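Local structure of RagB/SusD domain protein (Flavobacterium johnsoniae, 5J5U) at residues V136-Y140 / K457-Y462; T116-G120 / K478-D482; V103-M107 / W181-A185; I40-F45 / G59-V65. The protein binds chitin and, as a SusD homologue encoded in a chitin-utilization locus, probably helps capture chitin chains at the outer membrane. Residues are numbered along the deposited sequence.

Overall arrangement
Contact 4 closes first along the chain and joins helix 31-45 to helix 53-60 and the loop after it. Contacts 2 and 3, their centres about 23 Å apart, share helix 98-119: its N-terminal half packs on helix 178-195 in contact 3, its C-terminal end on the chain's C-terminal tail in contact 2. Both segments of contact 1, whose centre lies farthest out, about 28 Å from the chain centre, fall between those of contact 2, while contact 3 crosses both. Contacts 2 and 4 touch (Ile118 CD1 to Ser42 OG, 4.2 Å); contacts 3 and 4 lie on opposite sides of the chain centre, their centres about 31 Å apart. Distant chain parts thus tie the helical body together.

Contact 1. Residues V136-Y140 / K457-Y462; sequences VTPKY and KNEKNY
An extended loop, Val136-Tyr140, lies against the start of helix 459-468, with CA pairs Thr137-Asn458 and Lys139-Asn461 both 5.2 Å apart. Pro138 and Lys139 are near polyproline conformation (phi about -70°, psi 142° and 161°). Lys457 ends the preceding helix, and Lys457 O lies 4.0 Å from Thr137 CG2. Asn458 breaks the helix at phi/psi -142/45° and stands at the N-cap position of the next; its side chain makes no capping bond. Instead, in a t rotamer, its ND2 donates to Pro138 O at 2.9 Å, nearly linearly, while its OD1 lies 3.2 Å from Thr137 CB. Asn461 (chi1 m) turns toward the loop: its ND2 sits 2.8 Å from Thr137 O and makes a weak 3.1 Å bond to Asn458 OD1. A water links Asn461 O (3.0 Å) to Tyr140 N (2.9 Å). Tyr462 N closes the first helical turn on Asn458 O at 3.1 Å and lies 3.7 Å from Tyr140 CE1. The Tyr140 hydroxyl is hydrogen-bonded to Glu454 of helix 452-457. Through the Asn458 amide, the junction of helices 452-457 and 459-468 holds the loop between helix 98-119 and helix 143-160 in the helical SusD-like fold.

Contact 2. Residues T116-G120 / K478-D482; sequences TDIYG and KVWWD
Helix 98-119 ends in the first segment: Gly120 N still bonds Thr116 O at 2.6 Å, but Gly120 leaves the helix at phi/psi 93/-126°, angles that by themselves call for glycine. The second segment, near the C-terminus, forms a type I beta turn from Val479 to Asp482, closed by Asp482 N to Val479 O at 3.1 Å. The backbones come closest at Gly120 and Val479, CA to CA 4.6 Å. Val479 (chi1 m) pushes CG1 against the helix end, 3.6 Å from Gly120 CA and 3.8 Å from Asp117 O. Trp481, chi1 p, swings its indole so that NE1 donates to Asp117 OD1 at 2.9 Å. Thr116 OG1 donates to Gly120 O at 2.7 Å, bracing the exit from the helix. Asp117 is also hydrogen-bonded to Tyr147 through OD1 and forms a salt bridge to Arg195 through OD2. The C-terminal tail is thus pinned to the buried end of helix 98-119, beside Gln143 and Tyr147 of helix 143-160 and Ser420 of helix 415-425.

Contact 3. Residues V103-M107 / W181-A185; sequences VAKIM and WKKLA
A single tryptophan supplies much of this interface: Trp181 presents one ring face to a valine and an edge to a methionine between two helices of the SusD-like alpha-helical body, whose family belongs to the TPR clan. Segments 103-107 and 181-185 run roughly parallel, crossing at 30° with axes 10.6 Å apart; nearest CA pairs are Val103-Trp181 (6.9 Å) and Ile106-Ala185 (6.2 Å). Trp181 (chi1 m, chi2 101°) projects toward helix 98-119, and Val103, in t, places CG1 3.6 Å from the centroid of its six-membered ring, 15° off the normal, a CH-pi contact. One turn on, Ile106 (m, t) fits between the helices, its CG2 3.9 Å from Trp181 CZ3 and 4.0 Å from Leu184 CD2. The indole nitrogen is hydrogen-bonded to Asp171. Met107, which also packs on helix 16-29, makes a Met-aromatic contact at the ring edge (SD to centroid 5.1 Å). The small Ala185 makes room for the isoleucine tip, with Ile106 CD1 3.6 Å from Ala185 CB.

Contact 4. Residues I40-F45 / G59-V65; sequences IYSGGF and GSKFKKV
Helix 31-45 reaches its C-terminal end here, with a wider pi-type turn at 40-42. Ile40 O keeps its bond to Gly44 N (3.0 Å) and takes a CA-H...O contact from Gly59 CA at 3.2 Å. Tyr41, chi1 m, sends its hydroxyl over helix 53-60 to the following loop: OH donates to Lys63 O at 2.6 Å and accepts from Val65 N at 2.9 Å. Gly44 lies closest to the other backbone, 4.2 Å from Gly59 CA to CA; a side chain on either glycine would clash. Two waters extend this seam, one joining Gly44 O (3.0 Å) to Ser60 O (2.7 Å), the other Gly44 O (2.9 Å) to Ser60 OG (2.7 Å), itself hydrogen-bonded to Gly305 N. Phe45 CD1 lies 3.3 Å from Gly59 O and 3.7 Å from Phe62 CE1. Phe62 has left helical angles, with positive phi (74°). Glycine-on-glycine contact thus lets the two helices meet backbone to backbone, while a buried tyrosine hydroxyl satisfies two loop backbone groups.

Contact 1. Residues V136-Y140 / K457-Y462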
loop_
_atom_site.group_PDB
_atom_site.type_symbol
_atom_site.label_atom_id
_atom_site.label_comp_id
_atom_site.label_asym_id
_atom_site.label_seq_id
_atom_site.Cartn_x
_atom_site.Cartn_y
_atom_site.Cartn_z
ATOM N N VAL A 136 -0.205 15.450 26.139
ATOM C CA VAL A 136 -0.932 16.482 25.404
ATOM C C VAL A 136 -0.052 17.156 24.344
ATOM O O VAL A 136 -0.569 17.649 23.332
ATOM C CB VAL A 136 -1.516 17.567 26.356
ATOM C CG1 VAL A 136 -2.770 17.068 27.096
ATOM C CG2 VAL A 136 -0.437 18.092 27.320
ATOM N N THR A 137 1.265 17.184 24.557
ATOM C CA THR A 137 2.165 17.746 23.546
ATOM C C THR A 137 3.316 16.806 23.156
ATOM O O THR A 137 4.477 17.095 23.452
ATOM C CB THR A 137 2.782 19.083 24.011
ATOM O OG1 THR A 137 3.663 18.869 25.122
ATOM C CG2 THR A 137 1.697 20.103 24.370
ATOM N N PRO A 138 3.003 15.689 22.476
ATOM C CA PRO A 138 4.060 14.750 22.066
ATOM C C PRO A 138 4.944 15.311 20.964
ATOM O O PRO A 138 4.446 15.976 20.046
ATOM C CB PRO A 138 3.272 13.547 21.547
ATOM C CG PRO A 138 2.024 14.157 21.006
ATOM C CD PRO A 138 1.688 15.304 21.938
ATOM N N LYS A 139 6.238 15.021 21.042
ATOM C CA LYS A 139 7.189 15.445 20.019
ATOM C C LYS A 139 6.994 14.643 18.736
ATOM O O LYS A 139 6.357 13.581 18.740
ATOM C CB LYS A 139 8.627 15.305 20.531
ATOM C CG LYS A 139 9.089 13.860 20.687
ATOM C CD LYS A 139 10.431 13.797 21.399
ATOM C CE LYS A 139 10.876 12.367 21.704
ATOM N NZ LYS A 139 11.621 11.719 20.566
ATOM N N TYR A 140 7.514 15.176 17.633
ATOM C CA TYR A 140 7.513 14.477 16.349
ATOM C C TYR A 140 8.837 13.754 16.241
ATOM O O TYR A 140 9.867 14.403 16.292
ATOM C CB TYR A 140 7.330 15.459 15.186
ATOM C CG TYR A 140 5.942 16.083 15.064
ATOM C CD1 TYR A 140 5.346 16.747 16.147
ATOM C CD2 TYR A 140 5.247 16.047 13.850
ATOM C CE1 TYR A 140 4.093 17.327 16.041
ATOM C CE2 TYR A 140 3.988 16.624 13.728
ATOM C CZ TYR A 140 3.415 17.256 14.831
ATOM O OH TYR A 140 2.175 17.812 14.721
ATOM N N LYS A 457 -2.711 23.166 19.082
ATOM C CA LYS A 457 -2.691 22.401 20.340
ATOM C C LYS A 457 -1.316 21.855 20.708
ATOM O O LYS A 457 -1.128 21.331 21.805
ATOM C CB LYS A 457 -3.651 21.206 20.262
ATOM C CG LYS A 457 -5.114 21.529 20.392
ATOM C CD LYS A 457 -5.892 20.231 20.522
ATOM C CE LYS A 457 -5.615 19.372 19.305
ATOM N NZ LYS A 457 -6.238 18.043 19.442
ATOM N N ASN A 458 -0.402 21.848 19.746
ATOM C CA ASN A 458 0.922 21.275 19.949
ATOM C C ASN A 458 1.974 22.112 19.235
ATOM O O ASN A 458 2.864 21.585 18.585
ATOM C CB ASN A 458 0.947 19.826 19.464
ATOM C CG ASN A 458 2.149 19.053 19.984
ATOM O OD1 ASN A 458 2.916 19.547 20.809
ATOM N ND2 ASN A 458 2.321 17.843 19.500
ATOM N N GLU A 459 1.877 23.423 19.386
ATOM C CA GLU A 459 2.591 24.358 18.519
ATOM C C GLU A 459 4.107 24.171 18.429
ATOM O O GLU A 459 4.671 24.179 17.328
ATOM C CB GLU A 459 2.309 25.797 18.965
ATOM C CG GLU A 459 2.955 26.822 18.045
ATOM C CD GLU A 459 2.683 28.246 18.472
ATOM O OE1 GLU A 459 1.904 28.447 19.430
ATOM O OE2 GLU A 459 3.273 29.164 17.861
ATOM N N LYS A 460 4.767 24.022 19.574
ATOM C CA LYS A 460 6.228 23.966 19.613
ATOM C C LYS A 460 6.777 22.806 18.795
ATOM O O LYS A 460 7.594 23.002 17.902
ATOM C CB LYS A 460 6.729 23.874 21.061
ATOM C CG LYS A 460 8.250 23.726 21.199
ATOM C CD LYS A 460 8.624 23.243 22.620
ATOM C CE LYS A 460 10.131 23.211 22.883
ATOM N NZ LYS A 460 10.838 22.044 22.262
ATOM N N ASN A 461 6.297 21.610 19.091
ATOM C CA ASN A 461 6.757 20.413 18.411
ATOM C C ASN A 461 6.399 20.437 16.911
ATOM O O ASN A 461 7.245 20.128 16.056
ATOM C CB ASN A 461 6.175 19.178 19.106
ATOM C CG ASN A 461 6.649 19.061 20.553
ATOM O OD1 ASN A 461 7.769 19.450 20.870
ATOM N ND2 ASN A 461 5.783 18.578 21.438
ATOM N N TYR A 462 5.174 20.867 16.608
ATOM C CA TYR A 462 4.733 21.082 15.235
ATOM C C TYR A 462 5.776 21.920 14.479
ATOM O O TYR A 462 6.313 21.497 13.432
ATOM C CB TYR A 462 3.358 21.764 15.236
ATOM C CG TYR A 462 2.889 22.212 13.886
ATOM C CD1 TYR A 462 3.171 23.495 13.421
ATOM C CD2 TYR A 462 2.177 21.355 13.062
ATOM C CE1 TYR A 462 2.745 23.911 12.174
ATOM C CE2 TYR A 462 1.751 21.762 11.809
ATOM C CZ TYR A 462 2.034 23.035 11.368
ATOM O OH TYR A 462 1.611 23.427 10.119
HETATM O O HOH W 1 8.566 17.843 17.438
#

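Contact 2. Residues T116-G120 / K478-D482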
loop_
_atom_site.group_PDB
_atom_site.type_symbol
_atom_site.label_atom_id
_atom_site.label_comp_id
_atom_site.label_asym_id
_atom_site.label_seq_id
_atom_site.Cartn_x
_atom_site.Cartn_y
_atom_site.Cartn_z
ATOM N N THR A 116 3.976 7.473 9.035
ATOM C CA THR A 116 5.205 8.228 8.789
ATOM C C THR A 116 5.398 8.312 7.270
ATOM O O THR A 116 5.715 9.389 6.722
ATOM C CB THR A 116 6.441 7.608 9.534
ATOM O OG1 THR A 116 7.624 8.370 9.274
ATOM C CG2 THR A 116 6.658 6.101 9.201
ATOM N N ASP A 117 5.081 7.220 6.570
ATOM C CA ASP A 117 5.340 7.200 5.135
ATOM C C ASP A 117 4.510 8.284 4.428
ATOM O O ASP A 117 4.926 8.829 3.389
ATOM C CB ASP A 117 5.049 5.835 4.557
ATOM C CG ASP A 117 6.200 4.867 4.756
ATOM O OD1 ASP A 117 7.255 5.303 5.273
ATOM O OD2 ASP A 117 6.040 3.675 4.378
ATOM N N ILE A 118 3.353 8.616 5.003
ATOM C CA ILE A 118 2.522 9.644 4.395
ATOM C C ILE A 118 2.905 11.058 4.935
ATOM O O ILE A 118 2.916 12.031 4.163
ATOM C CB ILE A 118 1.038 9.336 4.593
ATOM C CG1 ILE A 118 0.589 8.262 3.598
ATOM C CG2 ILE A 118 0.175 10.575 4.362
ATOM C CD1 ILE A 118 0.528 8.776 2.156
ATOM N N TYR A 119 3.246 11.194 6.223
ATOM C CA TYR A 119 3.413 12.567 6.748
ATOM C C TYR A 119 4.845 12.931 7.092
ATOM O O TYR A 119 5.152 14.099 7.331
ATOM C CB TYR A 119 2.533 12.787 7.977
ATOM C CG TYR A 119 1.056 12.604 7.717
ATOM C CD1 TYR A 119 0.297 13.625 7.166
ATOM C CD2 TYR A 119 0.412 11.398 8.032
ATOM C CE1 TYR A 119 -1.070 13.468 6.934
ATOM C CE2 TYR A 119 -0.959 11.225 7.788
ATOM C CZ TYR A 119 -1.689 12.285 7.245
ATOM O OH TYR A 119 -3.046 12.146 6.993
ATOM N N GLY A 120 5.719 11.930 7.159
ATOM C CA GLY A 120 7.107 12.158 7.515
ATOM C C GLY A 120 7.378 12.008 8.998
ATOM O O GLY A 120 7.070 10.957 9.584
ATOM N N LYS A 478 8.995 16.745 1.322
ATOM C CA LYS A 478 9.516 15.377 1.196
ATOM C C LYS A 478 9.688 14.717 2.552
ATOM O O LYS A 478 10.083 15.375 3.519
ATOM C CB LYS A 478 10.887 15.336 0.513
ATOM C CG LYS A 478 10.967 15.882 -0.887
ATOM C CD LYS A 478 10.842 14.798 -1.906
ATOM C CE LYS A 478 11.057 15.337 -3.324
ATOM N NZ LYS A 478 12.460 15.786 -3.574
ATOM N N VAL A 479 9.445 13.409 2.605
ATOM C CA VAL A 479 9.733 12.633 3.799
ATOM C C VAL A 479 11.205 12.256 3.684
ATOM O O VAL A 479 11.782 12.312 2.607
ATOM C CB VAL A 479 8.809 11.360 3.945
ATOM C CG1 VAL A 479 7.351 11.754 3.939
ATOM C CG2 VAL A 479 9.062 10.362 2.820
ATOM N N TRP A 480 11.803 11.892 4.803
ATOM C CA TRP A 480 13.250 11.665 4.921
ATOM C C TRP A 480 13.819 10.639 3.941
ATOM O O TRP A 480 14.906 10.840 3.401
ATOM C CB TRP A 480 13.570 11.256 6.381
ATOM C CG TRP A 480 14.898 10.598 6.588
ATOM C CD1 TRP A 480 16.117 11.208 6.654
ATOM C CD2 TRP A 480 15.141 9.192 6.745
ATOM N NE1 TRP A 480 17.102 10.273 6.843
ATOM C CE2 TRP A 480 16.532 9.025 6.900
ATOM C CE3 TRP A 480 14.317 8.064 6.780
ATOM C CZ2 TRP A 480 17.123 7.765 7.079
ATOM C CZ3 TRP A 480 14.903 6.808 6.955
ATOM C CH2 TRP A 480 16.292 6.671 7.106
ATOM N N TRP A 481 13.111 9.525 3.712
ATOM C CA TRP A 481 13.687 8.474 2.854
ATOM C C TRP A 481 13.567 8.769 1.359
ATOM O O TRP A 481 14.136 8.071 0.530
ATOM C CB TRP A 481 13.087 7.094 3.153
ATOM C CG TRP A 481 11.581 6.921 3.214
ATOM C CD1 TRP A 481 10.862 6.567 4.315
ATOM C CD2 TRP A 481 10.631 7.037 2.143
ATOM N NE1 TRP A 481 9.537 6.467 4.008
ATOM C CE2 TRP A 481 9.367 6.746 2.679
ATOM C CE3 TRP A 481 10.733 7.325 0.785
ATOM C CZ2 TRP A 481 8.203 6.768 1.909
ATOM C CZ3 TRP A 481 9.583 7.345 0.018
ATOM C CH2 TRP A 481 8.333 7.066 0.582
ATOM N N ASP A 482 12.821 9.805 1.032
ATOM C CA ASP A 482 12.621 10.232 -0.350
ATOM C C ASP A 482 13.672 11.291 -0.732
ATOM O O ASP A 482 13.494 12.489 -0.494
ATOM C CB ASP A 482 11.171 10.724 -0.496
ATOM C CG ASP A 482 10.856 11.315 -1.868
ATOM O OD1 ASP A 482 11.715 11.302 -2.778
ATOM O OD2 ASP A 482 9.694 11.768 -2.035
#

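Contact 3. Residues V103-M107 / W181-A185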
loop_
_atom_site.group_PDB
_atom_site.type_symbol
_atom_site.label_atom_id
_atom_site.label_comp_id
_atom_site.label_asym_id
_atom_site.label_seq_id
_atom_site.Cartn_x
_atom_site.Cartn_y
_atom_site.Cartn_z
ATOM N N VAL A 103 3.182 -9.896 18.931
ATOM C CA VAL A 103 2.208 -9.668 17.868
ATOM C C VAL A 103 1.783 -8.187 17.858
ATOM O O VAL A 103 1.857 -7.506 16.827
ATOM C CB VAL A 103 0.978 -10.602 18.022
ATOM C CG1 VAL A 103 -0.196 -10.093 17.212
ATOM C CG2 VAL A 103 1.333 -12.027 17.592
ATOM N N ALA A 104 1.388 -7.691 19.024
ATOM C CA ALA A 104 1.027 -6.308 19.164
ATOM C C ALA A 104 2.141 -5.410 18.639
ATOM O O ALA A 104 1.868 -4.454 17.920
ATOM C CB ALA A 104 0.716 -5.989 20.605
ATOM N N LYS A 105 3.390 -5.726 18.966
ATOM C CA LYS A 105 4.505 -4.872 18.527
ATOM C C LYS A 105 4.611 -4.858 16.998
ATOM O O LYS A 105 4.810 -3.785 16.386
ATOM C CB LYS A 105 5.834 -5.318 19.154
ATOM C CG LYS A 105 6.125 -4.628 20.492
ATOM C CD LYS A 105 7.413 -5.117 21.137
ATOM C CE LYS A 105 7.419 -6.629 21.245
ATOM N NZ LYS A 105 8.541 -7.131 22.060
ATOM N N ILE A 106 4.439 -6.038 16.388
ATOM C CA ILE A 106 4.423 -6.141 14.933
ATOM C C ILE A 106 3.255 -5.300 14.413
ATOM O O ILE A 106 3.426 -4.482 13.504
ATOM C CB ILE A 106 4.320 -7.612 14.464
ATOM C CG1 ILE A 106 5.559 -8.383 14.907
ATOM C CG2 ILE A 106 4.256 -7.712 12.960
ATOM C CD1 ILE A 106 5.449 -9.854 14.689
ATOM N N MET A 107 2.092 -5.443 15.054
ATOM C CA MET A 107 0.947 -4.644 14.661
ATOM C C MET A 107 1.351 -3.175 14.681
ATOM O O MET A 107 1.063 -2.442 13.728
ATOM C CB MET A 107 -0.254 -4.872 15.586
ATOM C CG MET A 107 -0.997 -6.164 15.348
ATOM S SD MET A 107 -1.781 -6.282 13.736
ATOM C CE MET A 107 -2.995 -4.975 13.781
ATOM N N TRP A 181 3.197 -15.174 12.000
ATOM C CA TRP A 181 3.565 -13.879 12.531
ATOM C C TRP A 181 5.065 -13.617 12.374
ATOM O O TRP A 181 5.482 -12.483 12.096
ATOM C CB TRP A 181 3.131 -13.754 13.989
ATOM C CG TRP A 181 1.698 -13.342 14.096
ATOM C CD1 TRP A 181 0.628 -14.145 14.369
ATOM C CD2 TRP A 181 1.168 -12.034 13.861
ATOM N NE1 TRP A 181 -0.530 -13.413 14.350
ATOM C CE2 TRP A 181 -0.230 -12.113 14.037
ATOM C CE3 TRP A 181 1.737 -10.806 13.523
ATOM C CZ2 TRP A 181 -1.066 -11.006 13.891
ATOM C CZ3 TRP A 181 0.909 -9.702 13.388
ATOM C CH2 TRP A 181 -0.477 -9.806 13.572
ATOM N N LYS A 182 5.876 -14.665 12.506
ATOM C CA LYS A 182 7.317 -14.517 12.291
ATOM C C LYS A 182 7.615 -14.014 10.884
ATOM O O LYS A 182 8.285 -12.984 10.701
ATOM C CB LYS A 182 8.041 -15.839 12.544
ATOM C CG LYS A 182 8.081 -16.223 14.017
ATOM C CD LYS A 182 8.778 -17.553 14.259
ATOM C CE LYS A 182 9.164 -17.679 15.733
ATOM N NZ LYS A 182 10.630 -17.450 15.994
ATOM N N LYS A 183 7.087 -14.718 9.888
ATOM C CA LYS A 183 7.344 -14.357 8.493
ATOM C C LYS A 183 6.726 -13.009 8.110
ATOM O O LYS A 183 7.298 -12.289 7.286
ATOM C CB LYS A 183 6.829 -15.453 7.568
ATOM C CG LYS A 183 7.389 -16.826 7.917
ATOM C CD LYS A 183 6.948 -17.877 6.921
ATOM C CE LYS A 183 5.721 -18.610 7.447
ATOM N NZ LYS A 183 5.232 -19.591 6.444
ATOM N N LEU A 184 5.590 -12.652 8.721
ATOM C CA LEU A 184 5.002 -11.322 8.498
ATOM C C LEU A 184 5.946 -10.243 9.009
ATOM O O LEU A 184 6.140 -9.209 8.353
ATOM C CB LEU A 184 3.640 -11.170 9.188
ATOM C CG LEU A 184 3.131 -9.719 9.192
ATOM C CD1 LEU A 184 2.756 -9.260 7.804
ATOM C CD2 LEU A 184 1.968 -9.519 10.152
ATOM N N ALA A 185 6.542 -10.511 10.171
ATOM C CA ALA A 185 7.514 -9.609 10.760
ATOM C C ALA A 185 8.697 -9.405 9.823
ATOM O O ALA A 185 9.122 -8.271 9.574
ATOM C CB ALA A 185 7.983 -10.149 12.102
#

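Contact 4. Residues I40-F45 / G59-V65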
loop_
_atom_site.group_PDB
_atom_site.type_symbol
_atom_site.label_atom_id
_atom_site.label_comp_id
_atom_site.label_asym_id
_atom_site.label_seq_id
_atom_site.Cartn_x
_atom_site.Cartn_y
_atom_site.Cartn_z
ATOM N N ILE A 40 -8.595 7.982 -3.051
ATOM C CA ILE A 40 -8.574 9.283 -3.706
ATOM C C ILE A 40 -7.163 9.819 -3.896
ATOM O O ILE A 40 -6.743 10.043 -5.031
ATOM C CB ILE A 40 -9.420 10.341 -2.924
ATOM C CG1 ILE A 40 -10.906 10.031 -3.045
ATOM C CG2 ILE A 40 -9.129 11.738 -3.459
ATOM C CD1 ILE A 40 -11.780 10.756 -2.023
ATOM N N TYR A 41 -6.429 10.045 -2.814
ATOM C CA TYR A 41 -5.124 10.698 -2.978
ATOM C C TYR A 41 -4.013 9.720 -3.414
ATOM O O TYR A 41 -3.436 9.922 -4.490
ATOM C CB TYR A 41 -4.709 11.437 -1.709
ATOM C CG TYR A 41 -5.226 12.865 -1.631
ATOM C CD1 TYR A 41 -5.429 13.623 -2.774
ATOM C CD2 TYR A 41 -5.534 13.443 -0.405
ATOM C CE1 TYR A 41 -5.909 14.924 -2.697
ATOM C CE2 TYR A 41 -6.003 14.748 -0.310
ATOM C CZ TYR A 41 -6.199 15.480 -1.455
ATOM O OH TYR A 41 -6.685 16.758 -1.351
ATOM N N SER A 42 -3.712 8.666 -2.643
ATOM C CA SER A 42 -2.625 7.744 -3.088
ATOM C C SER A 42 -2.952 7.150 -4.450
ATOM O O SER A 42 -2.122 7.186 -5.363
ATOM C CB SER A 42 -2.377 6.599 -2.091
ATOM O OG SER A 42 -1.782 7.066 -0.900
ATOM N N GLY A 43 -4.186 6.645 -4.566
ATOM C CA GLY A 43 -4.692 6.045 -5.781
ATOM C C GLY A 43 -4.715 6.962 -6.987
ATOM O O GLY A 43 -4.454 6.513 -8.104
ATOM N N GLY A 44 -5.043 8.232 -6.788
ATOM C CA GLY A 44 -4.987 9.164 -7.892
ATOM C C GLY A 44 -3.561 9.609 -8.215
ATOM O O GLY A 44 -3.207 9.771 -9.385
ATOM N N PHE A 45 -2.740 9.807 -7.178
ATOM C CA PHE A 45 -1.356 10.264 -7.349
ATOM C C PHE A 45 -0.575 9.257 -8.208
ATOM O O PHE A 45 0.177 9.638 -9.098
ATOM C CB PHE A 45 -0.615 10.430 -6.005
ATOM C CG PHE A 45 -1.116 11.546 -5.128
ATOM C CD1 PHE A 45 -2.023 12.489 -5.590
ATOM C CD2 PHE A 45 -0.644 11.658 -3.822
ATOM C CE1 PHE A 45 -2.471 13.511 -4.767
ATOM C CE2 PHE A 45 -1.088 12.676 -2.978
ATOM C CZ PHE A 45 -1.999 13.608 -3.456
ATOM N N GLY A 59 -7.527 13.675 -6.384
ATOM C CA GLY A 59 -6.336 12.841 -6.457
ATOM C C GLY A 59 -5.582 12.870 -7.795
ATOM O O GLY A 59 -4.370 12.937 -7.864
ATOM N N SER A 60 -6.322 12.813 -8.881
ATOM C CA SER A 60 -5.714 12.727 -10.187
ATOM C C SER A 60 -5.121 14.086 -10.622
ATOM O O SER A 60 -3.980 14.155 -11.059
ATOM C CB SER A 60 -6.764 12.228 -11.182
ATOM O OG SER A 60 -6.150 11.650 -12.298
ATOM N N LYS A 61 -5.888 15.164 -10.448
ATOM C CA LYS A 61 -5.450 16.497 -10.885
ATOM C C LYS A 61 -4.667 17.300 -9.821
ATOM O O LYS A 61 -4.070 18.315 -10.157
ATOM C CB LYS A 61 -6.658 17.320 -11.333
ATOM C CG LYS A 61 -7.384 16.740 -12.513
ATOM C CD LYS A 61 -8.363 17.740 -13.127
ATOM C CE LYS A 61 -9.487 18.118 -12.200
ATOM N NZ LYS A 61 -10.529 18.966 -12.900
ATOM N N PHE A 62 -4.672 16.830 -8.568
ATOM C CA PHE A 62 -3.999 17.469 -7.417
ATOM C C PHE A 62 -4.713 18.739 -6.896
ATOM O O PHE A 62 -4.327 19.862 -7.185
ATOM C CB PHE A 62 -2.537 17.795 -7.753
ATOM C CG PHE A 62 -1.810 16.663 -8.453
ATOM C CD1 PHE A 62 -2.116 15.329 -8.154
ATOM C CD2 PHE A 62 -0.830 16.933 -9.411
ATOM C CE1 PHE A 62 -1.467 14.296 -8.782
ATOM C CE2 PHE A 62 -0.167 15.917 -10.051
ATOM C CZ PHE A 62 -0.483 14.581 -9.750
ATOM N N LYS A 63 -5.764 18.533 -6.121
ATOM C CA LYS A 63 -6.438 19.617 -5.433
ATOM C C LYS A 63 -6.536 19.281 -3.935
ATOM O O LYS A 63 -6.802 18.138 -3.567
ATOM C CB LYS A 63 -7.829 19.864 -6.025
ATOM C CG LYS A 63 -7.818 20.357 -7.441
ATOM C CD LYS A 63 -9.195 20.834 -7.867
ATOM C CE LYS A 63 -9.200 21.219 -9.338
ATOM N NZ LYS A 63 -10.540 21.690 -9.726
ATOM N N LYS A 64 -6.297 20.273 -3.083
ATOM C CA LYS A 64 -6.266 20.063 -1.639
ATOM C C LYS A 64 -7.631 20.114 -1.003
ATOM O O LYS A 64 -8.414 21.020 -1.275
ATOM C CB LYS A 64 -5.390 21.113 -0.947
ATOM C CG LYS A 64 -4.001 21.190 -1.461
ATOM C CD LYS A 64 -3.065 21.631 -0.356
ATOM C CE LYS A 64 -3.163 23.112 -0.083
ATOM N NZ LYS A 64 -1.969 23.599 0.687
ATOM N N VAL A 65 -7.892 19.135 -0.148
ATOM C CA VAL A 65 -9.025 19.148 0.787
ATOM C C VAL A 65 -8.422 18.684 2.107
ATOM O O VAL A 65 -7.903 17.547 2.193
ATOM C CB VAL A 65 -10.188 18.203 0.367
ATOM C CG1 VAL A 65 -11.381 18.367 1.307
ATOM C CG2 VAL A 65 -10.624 18.466 -1.073
HETATM O O HOH W 2 -2.467 11.968 -11.326
HETATM O O HOH W 3 -4.934 9.328 -11.673
#